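Local atomic coordinates of polyketide synthase III (Ectocarpus siliculosus, PDB entry 4B0N), a protein that probably acts as a type III polyketide synthase, an acyltransferase of the chalcone/stilbene synthase family, in phlorotannin monomer biosynthesis. Residues A[82-94]-A[235-247]. Residues are numbered along the deposited sequence; the frame is centred on the assembly and turned at random.
Sequences IYGNSRIGSRYFA and NDAILHAIFADGC. With ACD (arachidonic acid), chain D.
Arg91 sets its CG between the backbone N and carbonyl carbon (chi1 48°) and then runs extended to NE, which lays the guanidinium against the backbone of residues 240-243, where the chain turns toward strand 245-255 of the thiolase-like fold. Its nitrogens collect two backbone carbonyls near the guanidinium plane. Arg91 NH2 reaches His240 O at 2.8 Å. Arg91 NH1 reaches Phe243 O at 2.6 Å and also bonds His240 O, which therefore takes both nitrogens; all three bonds are bent and weak. Ala241 O lies over one face, the Phe93 ring points its CZ corner, edge-on, at the opposite face toward the rim, and Gln59 takes the NE hydrogen. With alanine in place of Arg91, the carbonyls of His240 and Phe243 would probably lose these donors and a gap would open between Phe93 and the 240-243 backbone.

In helix 79-84, Tyr83 has CG beside the backbone N (chi1 -78°), which turns one ring face to Ala241 CB, 3.6 Å from the Tyr83 ring centroid: a CH-pi contact. Ile82 CG2 meets Ala241 CB at 3.8 Å, while Ile88 CD1 rests near Ile242 CA.

Farther along, Asp245 N donates to Tyr92 O at 3.0 Å, and Asp245 OD2 weakly accepts from Ala94 N besides bonding Ser225. The Asp245 carboxylate stands 89° from the Phe93 ring plane.

Together the two segments line part of the pocket that holds arachidonic acid: C18 of the lipid lies 3.7 Å from Phe93 CZ, and its terminal methyl, C20, comes within 3.4 Å of Tyr83 OH.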
loop_
_atom_site.group_PDB
_atom_site.type_symbol
_atom_site.label_atom_id
_atom_site.label_comp_id
_atom_site.label_asym_id
_atom_site.label_seq_id
_atom_site.Cartn_x
_atom_site.Cartn_y
_atom_site.Cartn_z
ATOM N N ILE A 82 5.910 -27.119 -20.391
ATOM C CA ILE A 82 5.422 -26.056 -19.501
ATOM C C ILE A 82 4.479 -25.096 -20.233
ATOM O O ILE A 82 3.410 -24.753 -19.718
ATOM C CB ILE A 82 6.577 -25.262 -18.839
ATOM C CG1 ILE A 82 7.504 -26.199 -18.056
ATOM C CG2 ILE A 82 6.028 -24.176 -17.916
ATOM C CD1 ILE A 82 8.676 -25.508 -17.385
ATOM N N TYR A 83 4.882 -24.688 -21.437
ATOM C CA TYR A 83 4.133 -23.725 -22.249
ATOM C C TYR A 83 2.903 -24.334 -22.928
ATOM O O TYR A 83 1.894 -23.653 -23.119
ATOM C CB TYR A 83 5.057 -23.065 -23.280
ATOM C CG TYR A 83 5.938 -21.971 -22.704
ATOM C CD1 TYR A 83 7.050 -22.279 -21.916
ATOM C CD2 TYR A 83 5.662 -20.625 -22.950
ATOM C CE1 TYR A 83 7.854 -21.280 -21.388
ATOM C CE2 TYR A 83 6.462 -19.621 -22.428
ATOM C CZ TYR A 83 7.555 -19.954 -21.649
ATOM O OH TYR A 83 8.349 -18.959 -21.128
ATOM N N GLY A 84 2.994 -25.612 -23.292
ATOM C CA GLY A 84 1.873 -26.332 -23.898
ATOM C C GLY A 84 0.834 -26.788 -22.885
ATOM O O GLY A 84 -0.360 -26.830 -23.188
ATOM N N ASN A 85 1.296 -27.134 -21.685
ATOM C CA ASN A 85 0.425 -27.582 -20.601
ATOM C C ASN A 85 0.119 -26.442 -19.620
ATOM O O ASN A 85 0.181 -26.614 -18.398
ATOM C CB ASN A 85 1.066 -28.774 -19.879
ATOM C CG ASN A 85 0.064 -29.593 -19.089
ATOM O OD1 ASN A 85 -1.020 -29.916 -19.578
ATOM N ND2 ASN A 85 0.431 -29.947 -17.861
ATOM N N SER A 86 -0.215 -25.276 -20.171
ATOM C CA SER A 86 -0.432 -24.072 -19.370
ATOM C C SER A 86 -1.860 -23.540 -19.463
ATOM O O SER A 86 -2.280 -22.738 -18.621
ATOM C CB SER A 86 0.558 -22.974 -19.775
ATOM O OG SER A 86 0.290 -22.494 -21.081
ATOM N N ARG A 87 -2.591 -23.992 -20.485
ATOM C CA ARG A 87 -3.944 -23.506 -20.802
ATOM C C ARG A 87 -3.952 -22.024 -21.196
ATOM O O ARG A 87 -5.003 -21.385 -21.236
ATOM C CB ARG A 87 -4.928 -23.781 -19.653
ATOM C CG ARG A 87 -5.318 -25.241 -19.464
ATOM C CD ARG A 87 -6.591 -25.601 -20.220
ATOM N NE ARG A 87 -7.418 -26.564 -19.489
ATOM C CZ ARG A 87 -8.661 -26.905 -19.827
ATOM N NH1 ARG A 87 -9.242 -26.366 -20.893
ATOM N NH2 ARG A 87 -9.332 -27.785 -19.094
ATOM N N ILE A 88 -2.768 -21.495 -21.486
ATOM C CA ILE A 88 -2.607 -20.115 -21.935
ATOM C C ILE A 88 -2.289 -20.115 -23.430
ATOM O O ILE A 88 -1.325 -20.750 -23.871
ATOM C CB ILE A 88 -1.497 -19.383 -21.144
ATOM C CG1 ILE A 88 -1.895 -19.247 -19.673
ATOM C CG2 ILE A 88 -1.213 -18.012 -21.745
ATOM C CD1 ILE A 88 -0.733 -19.044 -18.724
ATOM N N GLY A 89 -3.116 -19.412 -24.201
ATOM C CA GLY A 89 -2.934 -19.315 -25.644
ATOM C C GLY A 89 -2.150 -18.079 -26.027
ATOM O O GLY A 89 -1.420 -18.079 -27.022
ATOM N N SER A 90 -2.305 -17.028 -25.225
ATOM C CA SER A 90 -1.678 -15.734 -25.473
ATOM C C SER A 90 -1.645 -14.896 -24.200
ATOM O O SER A 90 -2.360 -15.187 -23.238
ATOM C CB SER A 90 -2.439 -14.977 -26.565
ATOM O OG SER A 90 -3.796 -14.778 -26.204
ATOM N N ARG A 91 -0.804 -13.863 -24.202
ATOM C CA ARG A 91 -0.768 -12.865 -23.126
ATOM C C ARG A 91 -0.117 -11.561 -23.595
ATOM O O ARG A 91 0.604 -11.543 -24.593
ATOM C CB ARG A 91 -0.108 -13.414 -21.849
ATOM C CG ARG A 91 1.218 -14.120 -22.054
ATOM C CD ARG A 91 1.535 -15.061 -20.907
ATOM N NE ARG A 91 2.670 -15.916 -21.247
ATOM C CZ ARG A 91 3.903 -15.775 -20.764
ATOM N NH1 ARG A 91 4.183 -14.821 -19.885
ATOM N NH2 ARG A 91 4.861 -16.605 -21.153
ATOM N N TYR A 92 -0.388 -10.475 -22.874
ATOM C CA TYR A 92 0.008 -9.131 -23.299
ATOM C C TYR A 92 1.227 -8.605 -22.542
ATOM O O TYR A 92 1.340 -8.783 -21.329
ATOM C CB TYR A 92 -1.166 -8.159 -23.144
ATOM C CG TYR A 92 -2.372 -8.494 -23.994
ATOM C CD1 TYR A 92 -3.205 -9.565 -23.670
ATOM C CD2 TYR A 92 -2.688 -7.731 -25.117
ATOM C CE1 TYR A 92 -4.307 -9.874 -24.447
ATOM C CE2 TYR A 92 -3.793 -8.031 -25.899
ATOM C CZ TYR A 92 -4.597 -9.102 -25.557
ATOM O OH TYR A 92 -5.693 -9.410 -26.329
ATOM N N PHE A 93 2.131 -7.953 -23.272
ATOM C CA PHE A 93 3.341 -7.372 -22.691
ATOM C C PHE A 93 3.536 -5.911 -23.104
ATOM O O PHE A 93 3.165 -5.508 -24.207
ATOM C CB PHE A 93 4.578 -8.188 -23.086
ATOM C CG PHE A 93 4.483 -9.654 -22.753
ATOM C CD1 PHE A 93 4.244 -10.079 -21.448
ATOM C CD2 PHE A 93 4.654 -10.613 -23.744
ATOM C CE1 PHE A 93 4.161 -11.430 -21.146
ATOM C CE2 PHE A 93 4.576 -11.963 -23.447
ATOM C CZ PHE A 93 4.331 -12.373 -22.147
ATOM N N ALA A 94 4.127 -5.129 -22.204
ATOM C CA ALA A 94 4.414 -3.711 -22.453
ATOM C C ALA A 94 5.728 -3.504 -23.208
ATOM O O ALA A 94 5.977 -2.427 -23.754
ATOM C CB ALA A 94 4.427 -2.937 -21.143
ATOM N N ASN A 235 11.192 -23.371 -11.132
ATOM C CA ASN A 235 10.160 -22.478 -10.611
ATOM C C ASN A 235 9.981 -21.222 -11.466
ATOM O O ASN A 235 8.861 -20.903 -11.871
ATOM C CB ASN A 235 10.448 -22.111 -9.148
ATOM C CG ASN A 235 9.371 -21.230 -8.535
ATOM O OD1 ASN A 235 9.674 -20.211 -7.916
ATOM N ND2 ASN A 235 8.108 -21.616 -8.705
ATOM N N ASP A 236 11.085 -20.531 -11.750
ATOM C CA ASP A 236 11.059 -19.309 -12.561
ATOM C C ASP A 236 10.573 -19.551 -13.990
ATOM O O ASP A 236 9.826 -18.740 -14.536
ATOM C CB ASP A 236 12.429 -18.624 -12.569
ATOM C CG ASP A 236 12.607 -17.650 -11.410
ATOM O OD1 ASP A 236 11.985 -17.849 -10.344
ATOM O OD2 ASP A 236 13.379 -16.681 -11.569
ATOM N N ALA A 237 10.992 -20.667 -14.580
ATOM C CA ALA A 237 10.521 -21.072 -15.905
ATOM C C ALA A 237 8.995 -21.182 -15.960
ATOM O O ALA A 237 8.366 -20.700 -16.905
ATOM C CB ALA A 237 11.163 -22.388 -16.315
ATOM N N ILE A 238 8.412 -21.813 -14.940
ATOM C CA ILE A 238 6.959 -21.947 -14.816
ATOM C C ILE A 238 6.297 -20.570 -14.729
ATOM O O ILE A 238 5.326 -20.298 -15.440
ATOM C CB ILE A 238 6.562 -22.813 -13.595
ATOM C CG1 ILE A 238 7.118 -24.233 -13.732
ATOM C CG2 ILE A 238 5.048 -22.881 -13.448
ATOM C CD1 ILE A 238 7.112 -25.030 -12.442
ATOM N N LEU A 239 6.836 -19.707 -13.869
ATOM C CA LEU A 239 6.304 -18.356 -13.679
ATOM C C LEU A 239 6.352 -17.538 -14.965
ATOM O O LEU A 239 5.380 -16.869 -15.316
ATOM C CB LEU A 239 7.056 -17.616 -12.567
ATOM C CG LEU A 239 7.141 -18.232 -11.165
ATOM C CD1 LEU A 239 8.029 -17.363 -10.293
ATOM C CD2 LEU A 239 5.776 -18.435 -10.519
ATOM N N HIS A 240 7.485 -17.612 -15.663
ATOM C CA HIS A 240 7.691 -16.893 -16.922
ATOM C C HIS A 240 6.713 -17.294 -17.988
ATOM O O HIS A 240 6.360 -16.485 -18.850
ATOM C CB HIS A 240 9.119 -17.088 -17.416
ATOM C CG HIS A 240 10.127 -16.202 -16.728
ATOM N ND1 HIS A 240 10.617 -15.090 -17.300
ATOM C CD2 HIS A 240 10.723 -16.295 -15.471
ATOM C CE1 HIS A 240 11.488 -14.502 -16.457
ATOM N NE2 HIS A 240 11.552 -15.240 -15.339
ATOM N N ALA A 241 6.262 -18.546 -17.932
ATOM C CA ALA A 241 5.264 -19.058 -18.864
ATOM C C ALA A 241 3.864 -18.539 -18.549
ATOM O O ALA A 241 3.004 -18.488 -19.428
ATOM C CB ALA A 241 5.276 -20.578 -18.860
ATOM N N ILE A 242 3.651 -18.141 -17.296
ATOM C CA ILE A 242 2.313 -17.835 -16.787
ATOM C C ILE A 242 2.030 -16.336 -16.623
ATOM O O ILE A 242 1.036 -15.836 -17.155
ATOM C CB ILE A 242 2.027 -18.627 -15.486
ATOM C CG1 ILE A 242 1.928 -20.123 -15.804
ATOM C CG2 ILE A 242 0.750 -18.147 -14.802
ATOM C CD1 ILE A 242 2.072 -21.031 -14.605
ATOM N N PHE A 243 2.897 -15.630 -15.900
ATOM C CA PHE A 243 2.666 -14.219 -15.569
ATOM C C PHE A 243 2.651 -13.304 -16.790
ATOM O O PHE A 243 3.402 -13.517 -17.743
ATOM C CB PHE A 243 3.691 -13.712 -14.543
ATOM C CG PHE A 243 3.560 -14.339 -13.179
ATOM C CD1 PHE A 243 2.331 -14.814 -12.717
ATOM C CD2 PHE A 243 4.663 -14.428 -12.340
ATOM C CE1 PHE A 243 2.215 -15.386 -11.459
ATOM C CE2 PHE A 243 4.550 -14.995 -11.078
ATOM C CZ PHE A 243 3.326 -15.475 -10.637
ATOM N N ALA A 244 1.793 -12.282 -16.741
ATOM C CA ALA A 244 1.588 -11.354 -17.858
ATOM C C ALA A 244 1.257 -9.932 -17.391
ATOM O O ALA A 244 1.235 -9.654 -16.191
ATOM C CB ALA A 244 0.492 -11.877 -18.769
ATOM N N ASP A 245 0.997 -9.040 -18.346
ATOM C CA ASP A 245 0.687 -7.640 -18.052
ATOM C C ASP A 245 -0.787 -7.318 -18.279
ATOM O O ASP A 245 -1.396 -7.807 -19.234
ATOM C CB ASP A 245 1.543 -6.712 -18.914
ATOM C CG ASP A 245 3.029 -6.830 -18.623
ATOM O OD1 ASP A 245 3.467 -7.848 -18.047
ATOM O OD2 ASP A 245 3.764 -5.887 -18.977
ATOM N N GLY A 246 -1.349 -6.484 -17.403
ATOM C CA GLY A 246 -2.757 -6.088 -17.492
ATOM C C GLY A 246 -3.184 -4.990 -16.533
ATOM O O GLY A 246 -2.500 -4.704 -15.552
ATOM N N CYS A 247 -4.327 -4.377 -16.830
ATOM C CA CYS A 247 -4.896 -3.329 -15.986
ATOM C C CYS A 247 -6.426 -3.342 -15.994
ATOM O O CYS A 247 -7.060 -3.567 -17.028
ATOM C CB CYS A 247 -4.377 -1.953 -16.410
ATOM S SG CYS A 247 -5.109 -0.560 -15.519
HETATM C C1 ACD D . 1.324 -15.040 -7.145
HETATM C C2 ACD D . 1.755 -13.727 -6.527
HETATM C C3 ACD D . 2.262 -12.786 -7.616
HETATM C C4 ACD D . 3.404 -11.918 -7.105
HETATM C C5 ACD D . 4.160 -11.320 -8.267
HETATM C C6 ACD D . 5.219 -10.542 -8.057
HETATM C C7 ACD D . 5.949 -9.946 -9.236
HETATM C C8 ACD D . 6.970 -10.903 -9.802
HETATM C C9 ACD D . 7.307 -10.803 -11.087
HETATM C C10 ACD D . 8.331 -11.739 -11.686
HETATM C C11 ACD D . 7.704 -12.567 -12.778
HETATM C C12 ACD D . 8.297 -12.668 -13.964
HETATM C C13 ACD D . 7.659 -13.507 -15.047
HETATM C C14 ACD D . 7.591 -12.742 -16.347
HETATM C C15 ACD D . 6.899 -13.247 -17.367
HETATM C C16 ACD D . 6.814 -12.510 -18.681
HETATM C C17 ACD D . 7.938 -12.986 -19.594
HETATM C C18 ACD D . 7.435 -13.867 -20.731
HETATM C C19 ACD D . 8.404 -15.019 -20.964
HETATM C C20 ACD D . 8.080 -15.759 -22.241
HETATM O O1 ACD D . 0.221 -15.531 -6.814
#